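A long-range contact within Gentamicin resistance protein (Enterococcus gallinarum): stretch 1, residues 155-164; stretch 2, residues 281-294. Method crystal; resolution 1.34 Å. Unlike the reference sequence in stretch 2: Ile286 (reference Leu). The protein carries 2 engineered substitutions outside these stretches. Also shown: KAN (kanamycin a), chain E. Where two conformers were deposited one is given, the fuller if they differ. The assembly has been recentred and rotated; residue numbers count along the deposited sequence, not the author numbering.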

ATOM      1  N   GLN A 155       5.154  21.670 -10.343  1.00 34.21           N
ATOM      2  CA  GLN A 155       6.381  20.895 -10.451  1.00 33.68           C
ATOM      3  C   GLN A 155       6.423  19.966 -11.654  1.00 32.22           C
ATOM      4  O   GLN A 155       7.518  19.616 -12.108  1.00 33.66           O
ATOM      5  N   VAL A 156       5.280  19.551 -12.181  1.00 28.94           N
ATOM      6  CA  VAL A 156       5.220  18.516 -13.200  1.00 26.94           C
ATOM      7  C   VAL A 156       4.905  19.090 -14.576  1.00 26.34           C
ATOM      8  O   VAL A 156       5.554  18.736 -15.561  1.00 25.34           O
ATOM      9  N   PHE A 157       3.916  19.975 -14.647  1.00 26.69           N
ATOM     10  CA  PHE A 157       3.535  20.540 -15.946  1.00 27.18           C
ATOM     11  C   PHE A 157       4.696  21.071 -16.793  1.00 27.28           C
ATOM     12  O   PHE A 157       4.759  20.785 -17.942  1.00 26.84           O
ATOM     13  N   PRO A 158       5.653  21.813 -16.201  1.00 27.92           N
ATOM     14  CA  PRO A 158       6.765  22.308 -17.032  1.00 27.90           C
ATOM     15  C   PRO A 158       7.506  21.216 -17.777  1.00 27.82           C
ATOM     16  O   PRO A 158       8.081  21.482 -18.841  1.00 29.32           O
ATOM     17  N   LEU A 159       7.513  19.990 -17.252  1.00 27.41           N
ATOM     18  CA  LEU A 159       8.255  18.902 -17.872  1.00 28.79           C
ATOM     19  C   LEU A 159       7.497  18.230 -19.009  1.00 28.57           C
ATOM     20  O   LEU A 159       8.061  17.360 -19.678  1.00 30.24           O
ATOM     21  N   LEU A 160       6.225  18.553 -19.186  1.00 26.00           N
ATOM     22  CA  LEU A 160       5.410  17.852 -20.145  1.00 24.91           C
ATOM     23  C   LEU A 160       5.137  18.524 -21.478  1.00 24.12           C
ATOM     24  O   LEU A 160       5.073  19.704 -21.553  1.00 22.63           O
ATOM     25  N   ASP A 161       4.954  17.687 -22.461  1.00 24.33           N
ATOM     26  CA  ASP A 161       4.310  18.180 -23.665  0.54 24.90           C
ATOM     27  C   ASP A 161       2.924  18.681 -23.292  1.00 24.09           C
ATOM     28  O   ASP A 161       2.244  18.108 -22.437  1.00 23.53           O
ATOM     29  N   GLU A 162       2.518  19.791 -23.909  1.00 22.51           N
ATOM     30  CA  GLU A 162       1.220  20.368 -23.571  1.00 21.72           C
ATOM     31  C   GLU A 162       0.079  19.378 -23.774  1.00 22.04           C
ATOM     32  O   GLU A 162      -0.935  19.454 -23.071  1.00 22.16           O
ATOM     33  N   SER A 163       0.227  18.433 -24.705  1.00 22.21           N
ATOM     34  CA  SER A 163      -0.824  17.439 -24.907  1.00 22.96           C
ATOM     35  C   SER A 163      -0.955  16.504 -23.706  1.00 21.88           C
ATOM     36  O   SER A 163      -2.066  16.084 -23.356  1.00 22.23           O
ATOM     37  N   LEU A 164       0.148  16.165 -23.043  1.00 21.32           N
ATOM     38  CA  LEU A 164       0.113  15.318 -21.854  1.00 21.36           C
ATOM     39  C   LEU A 164      -0.419  16.136 -20.714  1.00 20.17           C
ATOM     40  O   LEU A 164      -1.135  15.599 -19.906  1.00 19.31           O
ATOM     41  N   TRP A 281      14.715   8.282 -12.189  1.00 35.15           N
ATOM     42  CA  TRP A 281      13.348   8.183 -11.686  1.00 33.92           C
ATOM     43  C   TRP A 281      12.440   9.186 -12.384  1.00 33.44           C
ATOM     44  O   TRP A 281      11.320   8.847 -12.786  1.00 33.21           O
ATOM     45  N   ILE A 282      12.909  10.426 -12.539  1.00 33.21           N
ATOM     46  CA  ILE A 282      12.129  11.450 -13.233  1.00 32.96           C
ATOM     47  C   ILE A 282      11.794  10.994 -14.648  1.00 32.78           C
ATOM     48  O   ILE A 282      10.636  11.052 -15.080  1.00 32.97           O
ATOM     49  N   SER A 283      12.803  10.524 -15.384  1.00 34.02           N
ATOM     50  CA  SER A 283      12.568  10.055 -16.745  1.00 34.69           C
ATOM     51  C   SER A 283      11.612   8.868 -16.763  1.00 34.12           C
ATOM     52  O   SER A 283      10.713   8.801 -17.610  1.00 34.39           O
ATOM     53  N   GLU A 284      11.781   7.932 -15.824  1.00 33.44           N
ATOM     54  CA  GLU A 284      10.859   6.805 -15.728  1.00 32.88           C
ATOM     55  C   GLU A 284       9.436   7.275 -15.456  1.00 31.11           C
ATOM     56  O   GLU A 284       8.482   6.776 -16.064  1.00 30.57           O
ATOM     57  N   GLY A 285       9.271   8.235 -14.544  1.00 30.02           N
ATOM     58  CA  GLY A 285       7.932   8.691 -14.202  1.00 28.93           C
ATOM     59  C   GLY A 285       7.255   9.417 -15.349  1.00 29.43           C
ATOM     60  O   GLY A 285       6.048   9.265 -15.567  1.00 28.51           O
ATOM     61  N   ILE A 286       8.020  10.217 -16.097  1.00 30.18           N
ATOM     62  CA  ILE A 286       7.474  10.862 -17.289  1.00 30.85           C
ATOM     63  C   ILE A 286       6.982   9.809 -18.274  1.00 30.16           C
ATOM     64  O   ILE A 286       5.904   9.942 -18.868  1.00 31.03           O
ATOM     65  N   GLU A 287       7.755   8.735 -18.442  1.00 29.89           N
ATOM     66  CA  GLU A 287       7.361   7.663 -19.349  1.00 30.12           C
ATOM     67  C   GLU A 287       6.101   6.957 -18.860  1.00 29.09           C
ATOM     68  O   GLU A 287       5.240   6.586 -19.667  1.00 29.50           O
ATOM     69  N   LEU A 288       5.976   6.755 -17.543  1.00 27.19           N
ATOM     70  CA  LEU A 288       4.780   6.117 -17.004  1.00 26.16           C
ATOM     71  C   LEU A 288       3.541   6.973 -17.238  1.00 25.61           C
ATOM     72  O   LEU A 288       2.449   6.443 -17.472  1.00 26.92           O
ATOM     73  N   LEU A 289       3.689   8.301 -17.170  1.00 25.78           N
ATOM     74  CA  LEU A 289       2.563   9.184 -17.464  1.00 26.87           C
ATOM     75  C   LEU A 289       2.139   9.060 -18.921  1.00 26.45           C
ATOM     76  O   LEU A 289       0.941   8.995 -19.222  1.00 25.40           O
ATOM     77  N   GLU A 290       3.110   9.032 -19.839  1.00 27.31           N
ATOM     78  CA  GLU A 290       2.791   8.834 -21.251  1.00 27.67           C
ATOM     79  C   GLU A 290       2.089   7.500 -21.475  1.00 27.72           C
ATOM     80  O   GLU A 290       1.127   7.419 -22.245  1.00 28.47           O
ATOM     81  N   GLU A 291       2.541   6.448 -20.787  1.00 27.73           N
ATOM     82  CA  GLU A 291       1.907   5.139 -20.932  1.00 28.34           C
ATOM     83  C   GLU A 291       0.495   5.131 -20.354  1.00 26.71           C
ATOM     84  O   GLU A 291      -0.396   4.469 -20.895  1.00 27.70           O
ATOM     85  N   ASP A 292       0.274   5.849 -19.249  1.00 24.35           N
ATOM     86  CA  ASP A 292      -1.070   5.948 -18.684  1.00 22.65           C
ATOM     87  C   ASP A 292      -2.046   6.531 -19.702  1.00 22.58           C
ATOM     88  O   ASP A 292      -3.151   6.007 -19.897  1.00 22.14           O
ATOM     89  N   LYS A 293      -1.647   7.617 -20.374  1.00 22.56           N
ATOM     90  CA  LYS A 293      -2.503   8.219 -21.390  1.00 23.95           C
ATOM     91  C   LYS A 293      -2.731   7.262 -22.550  1.00 25.71           C
ATOM     92  O   LYS A 293      -3.863   7.104 -23.023  1.00 25.88           O
ATOM     93  N   ALA A 294      -1.667   6.601 -23.014  1.00 27.48           N
ATOM     94  CA  ALA A 294      -1.799   5.691 -24.147  1.00 29.77           C
ATOM     95  C   ALA A 294      -2.685   4.500 -23.805  1.00 31.56           C
ATOM     96  O   ALA A 294      -3.447   4.022 -24.653  1.00 32.61           O
TER

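A loop-rich segment (155-164) packs against one helix (281-294). The helix runs unbroken through its stretch, so side chains spaced three or four residues apart, Ile282, Ile286, Leu289 and Lys293 with Glu290 beside them, line the face that meets the first stretch. No direct hydrogen bond crosses the contact, which buries 389 Å² in total and rests on van der Waals packing.

Contacts between apolar side chains involve Val156, Leu159 and Leu160 on one stretch and Ile282, Ile286 and Leu289 on the other. Ile286, which replaces the leucine of the reference sequence, has its CA-to-CB bond sideways, but chi1 m and chi2 m bring its end nearer: CD1 lies 3.7 Å from Leu160 CD2 and 3.9 Å from Leu159 CB, so one methyl serves two neighbours. Leu160 also starts sideways and reaches in through its end (chi1 m, chi2 t); its CD2 additionally lies 4.3 Å from Leu289 CD1. Leu159 points toward the helix with the same m, t rotamer, and its CD1 meets Ile282 CG2 (m, t) more loosely at 4.4 Å. Val156 (t) closes the group from a buried position, its CG1 4.3 Å from Leu289 CD1. Leu289 points toward the first stretch (m, t), and its CD1 touches both Val156 and Leu160.

Leu164 has the largest covered area of any residue here, 89 Å², and packs against both apolar and polar residues. Its CA-to-CB bond is sideways, yet chi1 t and chi2 p swing the branched end to the helix. CD1 approaches the backbone atom Leu289 O at 3.8 Å and Lys293 CD at 3.9 Å, while CD2 sits 4.1 Å from Leu289 CB and 3.8 Å from Glu290 CG. The polar residues thus contribute their methylene groups to the packing. Lys293 points toward the first stretch, extended through chi3 (t, t, t) before chi4 turns to m; its CE passes 4.1 Å from Ser163 O, a contact through carbon.

The polar link is made by water. Water 1 donates to Asp161 OD2 at 3.0 Å and to Glu290 OE1 at 2.6 Å, joining two carboxylates that have no direct contact. Asp161 (chi1 m) occupies the N-cap position before the helix starting at Glu162, but its side chain makes no capping bond. Glu290 has chi1 m and chi2 t.

The bound kanamycin lies away from this packing: its O7 is 3.4 Å from CD1 of Leu288 (m, t), a residue that takes no part in the contact between the stretches.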

ATOM      1  CB  GLN A 155       6.578  20.053  -9.187  1.00 35.79           C
ATOM      2  CG  GLN A 155       6.434  20.840  -7.899  1.00 38.05           C
ATOM      3  CD  GLN A 155       6.683  19.983  -6.683  1.00 39.54           C
ATOM      4  OE1 GLN A 155       7.696  19.286  -6.599  1.00 41.10           O
ATOM      5  NE2 GLN A 155       5.755  20.018  -5.733  1.00 39.24           N
ATOM      6  CB  VAL A 156       4.229  17.399 -12.808  1.00 26.92           C
ATOM      7  CG1 VAL A 156       4.001  16.456 -13.976  1.00 27.23           C
ATOM      8  CG2 VAL A 156       4.740  16.640 -11.577  1.00 27.77           C
ATOM      9  CB  PHE A 157       2.425  21.577 -15.835  1.00 28.77           C
ATOM     10  CG  PHE A 157       1.059  20.999 -15.576  1.00 30.41           C
ATOM     11  CD1 PHE A 157       0.864  19.655 -15.466  1.00 30.96           C
ATOM     12  CD2 PHE A 157      -0.005  21.830 -15.402  1.00 31.12           C
ATOM     13  CE1 PHE A 157      -0.388  19.150 -15.236  1.00 32.52           C
ATOM     14  CE2 PHE A 157      -1.260  21.337 -15.170  1.00 32.39           C
ATOM     15  CZ  PHE A 157      -1.444  19.996 -15.086  1.00 32.67           C
ATOM     16  CB  PRO A 158       7.672  23.012 -16.015  1.00 27.65           C
ATOM     17  CG  PRO A 158       6.741  23.468 -14.957  1.00 28.09           C
ATOM     18  CD  PRO A 158       5.702  22.381 -14.840  1.00 27.79           C
ATOM     19  CB  LEU A 159       8.607  17.841 -16.820  1.00 31.17           C
ATOM     20  CG  LEU A 159       9.059  18.298 -15.429  1.00 33.07           C
ATOM     21  CD1 LEU A 159       9.400  17.100 -14.559  1.00 33.87           C
ATOM     22  CD2 LEU A 159      10.231  19.264 -15.495  1.00 34.82           C
ATOM     23  CB  LEU A 160       4.033  17.495 -19.542  1.00 24.66           C
ATOM     24  CG  LEU A 160       3.954  16.998 -18.098  1.00 25.35           C
ATOM     25  CD1 LEU A 160       2.516  16.758 -17.722  1.00 25.81           C
ATOM     26  CD2 LEU A 160       4.710  15.704 -18.020  1.00 25.94           C
ATOM     27  CB  ASP A 161       4.200  17.065 -24.700  0.54 26.35           C
ATOM     28  CG  ASP A 161       5.546  16.642 -25.240  0.54 28.24           C
ATOM     29  OD1 ASP A 161       6.442  17.506 -25.347  0.54 28.72           O
ATOM     30  OD2 ASP A 161       5.706  15.445 -25.555  0.54 29.52           O
ATOM     31  CB  GLU A 162       0.995  21.667 -24.342  1.00 22.73           C
ATOM     32  CG  GLU A 162       1.907  22.756 -23.821  1.00 23.74           C
ATOM     33  CD  GLU A 162       1.929  24.016 -24.652  1.00 25.69           C
ATOM     34  OE1 GLU A 162       1.216  24.092 -25.678  1.00 26.70           O
ATOM     35  OE2 GLU A 162       2.687  24.936 -24.268  1.00 26.63           O
ATOM     36  CB  SER A 163      -0.541  16.634 -26.169  1.00 25.71           C
ATOM     37  OG  SER A 163       0.689  15.947 -26.043  1.00 27.62           O
ATOM     38  CB  LEU A 164       1.459  14.705 -21.570  1.00 22.78           C
ATOM     39  CG  LEU A 164       1.496  13.709 -20.400  1.00 22.35           C
ATOM     40  CD1 LEU A 164       0.519  12.551 -20.564  1.00 23.64           C
ATOM     41  CD2 LEU A 164       2.901  13.168 -20.306  1.00 23.02           C
ATOM     42  CB  TRP A 281      13.380   8.438 -10.181  1.00 33.12           C
ATOM     43  CG  TRP A 281      12.140   8.138  -9.403  1.00 31.79           C
ATOM     44  CD1 TRP A 281      10.867   7.983  -9.876  1.00 31.00           C
ATOM     45  CD2 TRP A 281      12.067   7.961  -7.985  1.00 32.16           C
ATOM     46  NE1 TRP A 281      10.009   7.722  -8.834  1.00 31.25           N
ATOM     47  CE2 TRP A 281      10.724   7.702  -7.664  1.00 31.82           C
ATOM     48  CE3 TRP A 281      13.014   8.001  -6.954  1.00 32.84           C
ATOM     49  CZ2 TRP A 281      10.301   7.480  -6.355  1.00 32.77           C
ATOM     50  CZ3 TRP A 281      12.594   7.776  -5.657  1.00 33.62           C
ATOM     51  CH2 TRP A 281      11.251   7.521  -5.369  1.00 33.12           C
ATOM     52  CB  ILE A 282      12.881  12.795 -13.225  1.00 33.13           C
ATOM     53  CG1 ILE A 282      12.892  13.390 -11.815  1.00 33.71           C
ATOM     54  CG2 ILE A 282      12.255  13.770 -14.214  1.00 33.63           C
ATOM     55  CD1 ILE A 282      13.937  14.469 -11.620  1.00 33.80           C
ATOM     56  CB  SER A 283      13.895   9.706 -17.417  1.00 35.73           C
ATOM     57  OG  SER A 283      14.709  10.859 -17.534  1.00 37.66           O
ATOM     58  CB  GLU A 284      11.316   5.843 -14.629  1.00 35.02           C
ATOM     59  CG  GLU A 284      10.392   4.646 -14.430  1.00 38.34           C
ATOM     60  CD  GLU A 284      10.640   3.914 -13.117  1.00 41.24           C
ATOM     61  OE1 GLU A 284      11.407   4.431 -12.277  1.00 42.84           O
ATOM     62  OE2 GLU A 284      10.068   2.821 -12.923  1.00 42.10           O
ATOM     63  CB  ILE A 286       8.518  11.800 -17.925  1.00 32.51           C
ATOM     64  CG1 ILE A 286       8.883  12.943 -16.971  1.00 33.71           C
ATOM     65  CG2 ILE A 286       8.004  12.353 -19.240  1.00 33.64           C
ATOM     66  CD1 ILE A 286       7.844  14.046 -16.889  1.00 35.12           C
ATOM     67  CB  GLU A 287       8.518   6.674 -19.500  1.00 32.37           C
ATOM     68  CG  GLU A 287       8.433   5.781 -20.726  1.00 34.16           C
ATOM     69  CD  GLU A 287       9.725   5.023 -20.974  0.32 34.77           C
ATOM     70  OE1 GLU A 287       9.746   4.149 -21.866  0.38 34.91           O
ATOM     71  OE2 GLU A 287      10.720   5.305 -20.272  0.53 35.03           O
ATOM     72  CB  LEU A 288       4.968   5.822 -15.519  1.00 27.09           C
ATOM     73  CG  LEU A 288       5.975   4.713 -15.226  1.00 27.77           C
ATOM     74  CD1 LEU A 288       6.357   4.691 -13.756  1.00 27.33           C
ATOM     75  CD2 LEU A 288       5.405   3.366 -15.659  1.00 27.83           C
ATOM     76  CB  LEU A 289       2.926  10.634 -17.135  1.00 28.86           C
ATOM     77  CG  LEU A 289       3.000  11.041 -15.662  1.00 30.44           C
ATOM     78  CD1 LEU A 289       3.397  12.505 -15.544  1.00 31.65           C
ATOM     79  CD2 LEU A 289       1.668  10.783 -14.972  1.00 30.51           C
ATOM     80  CB  GLU A 290       4.064   8.930 -22.094  1.00 29.71           C
ATOM     81  CG  GLU A 290       4.764  10.285 -22.007  1.00 31.18           C
ATOM     82  CD  GLU A 290       6.033  10.347 -22.837  0.45 31.52           C
ATOM     83  OE1 GLU A 290       6.128  11.226 -23.719  0.48 31.73           O
ATOM     84  OE2 GLU A 290       6.937   9.517 -22.609  0.71 31.50           O
ATOM     85  CB  GLU A 291       2.767   4.060 -20.279  1.00 30.92           C
ATOM     86  CG  GLU A 291       4.145   3.930 -20.903  1.00 33.89           C
ATOM     87  CD  GLU A 291       4.955   2.792 -20.317  1.00 36.96           C
ATOM     88  OE1 GLU A 291       5.878   2.304 -21.005  1.00 38.66           O
ATOM     89  OE2 GLU A 291       4.672   2.382 -19.171  1.00 38.34           O
ATOM     90  CB  ASP A 292      -1.029   6.806 -17.420  1.00 21.31           C
ATOM     91  CG  ASP A 292      -2.312   6.737 -16.623  1.00 19.83           C
ATOM     92  OD1 ASP A 292      -2.530   5.717 -15.941  1.00 20.35           O
ATOM     93  OD2 ASP A 292      -3.098   7.708 -16.658  1.00 18.25           O
ATOM     94  CB  LYS A 293      -1.882   9.528 -21.880  1.00 24.38           C
ATOM     95  CG  LYS A 293      -2.641  10.193 -23.020  1.00 25.60           C
ATOM     96  CD  LYS A 293      -1.988  11.513 -23.409  1.00 27.39           C
ATOM     97  CE  LYS A 293      -2.790  12.253 -24.473  1.00 30.02           C
ATOM     98  NZ  LYS A 293      -2.773  11.553 -25.789  1.00 32.43           N
ATOM     99  CB  ALA A 294      -0.417   5.229 -24.610  1.00 30.54           C
TER
HETATM  100  C1  KAN E 404       5.156   2.606  -8.880  1.00 19.28           C
HETATM  101  C2  KAN E 404       4.638   3.166 -10.205  1.00 21.22           C
HETATM  102  C3  KAN E 404       4.551   2.051 -11.226  1.00 23.66           C
HETATM  103  C4  KAN E 404       5.945   1.462 -11.378  1.00 24.99           C
HETATM  104  C5  KAN E 404       6.471   0.944 -10.042  1.00 25.25           C
HETATM  105  C6  KAN E 404       7.903   0.431 -10.160  1.00 28.14           C
HETATM  106  C7  KAN E 404       2.948   0.538  -4.529  1.00 10.92           C
HETATM  107  C8  KAN E 404       4.004   1.639  -4.568  1.00 11.34           C
HETATM  108  C9  KAN E 404       4.072   2.253  -5.970  1.00 13.46           C
HETATM  109  C10 KAN E 404       4.337   1.194  -7.041  1.00 14.43           C
HETATM  110  C11 KAN E 404       3.307   0.066  -6.944  1.00 14.60           C
HETATM  111  C12 KAN E 404       3.278  -0.544  -5.548  1.00 12.68           C
HETATM  112  C13 KAN E 404       4.621   3.462  -3.085  1.00 13.67           C
HETATM  113  C14 KAN E 404       4.378   3.776  -1.618  1.00 14.98           C
HETATM  114  C15 KAN E 404       3.018   4.469  -1.484  1.00 16.52           C
HETATM  115  C16 KAN E 404       2.988   5.710  -2.369  1.00 17.65           C
HETATM  116  C17 KAN E 404       3.342   5.333  -3.794  1.00 18.07           C
HETATM  117  C18 KAN E 404       3.439   6.590  -4.644  1.00 21.09           C
HETATM  118  N1  KAN E 404       8.345   0.011  -8.844  1.00 29.41           N
HETATM  119  N2  KAN E 404       3.579  -0.984  -7.921  1.00 17.34           N
HETATM  120  N3  KAN E 404       2.876  -0.021  -3.180  1.00 11.54           N
HETATM  121  N4  KAN E 404       2.717   4.842  -0.107  1.00 19.29           N
HETATM  122  O5  KAN E 404       6.411   1.930  -9.003  1.00 22.00           O
HETATM  123  O6  KAN E 404       3.345   3.737  -9.992  1.00 22.82           O
HETATM  124  O7  KAN E 404       4.093   2.548 -12.488  1.00 25.13           O
HETATM  125  O8  KAN E 404       5.894   0.389 -12.320  1.00 26.69           O
HETATM  126  O9  KAN E 404       4.154   1.731  -8.354  1.00 16.85           O
HETATM  127  O10 KAN E 404       5.143   3.210  -6.012  1.00 15.58           O
HETATM  128  O11 KAN E 404       3.598   2.602  -3.584  1.00 12.22           O
HETATM  129  O12 KAN E 404       4.602   4.681  -3.822  1.00 16.04           O
HETATM  130  O13 KAN E 404       4.448   2.552  -0.883  1.00 17.45           O
HETATM  131  O14 KAN E 404       1.685   6.319  -2.387  1.00 19.06           O
HETATM  132  O15 KAN E 404       3.768   6.225  -5.988  0.65 22.46           O
HETATM  133  O   HOH W   1       4.488  13.219 -23.981  1.00 42.39           O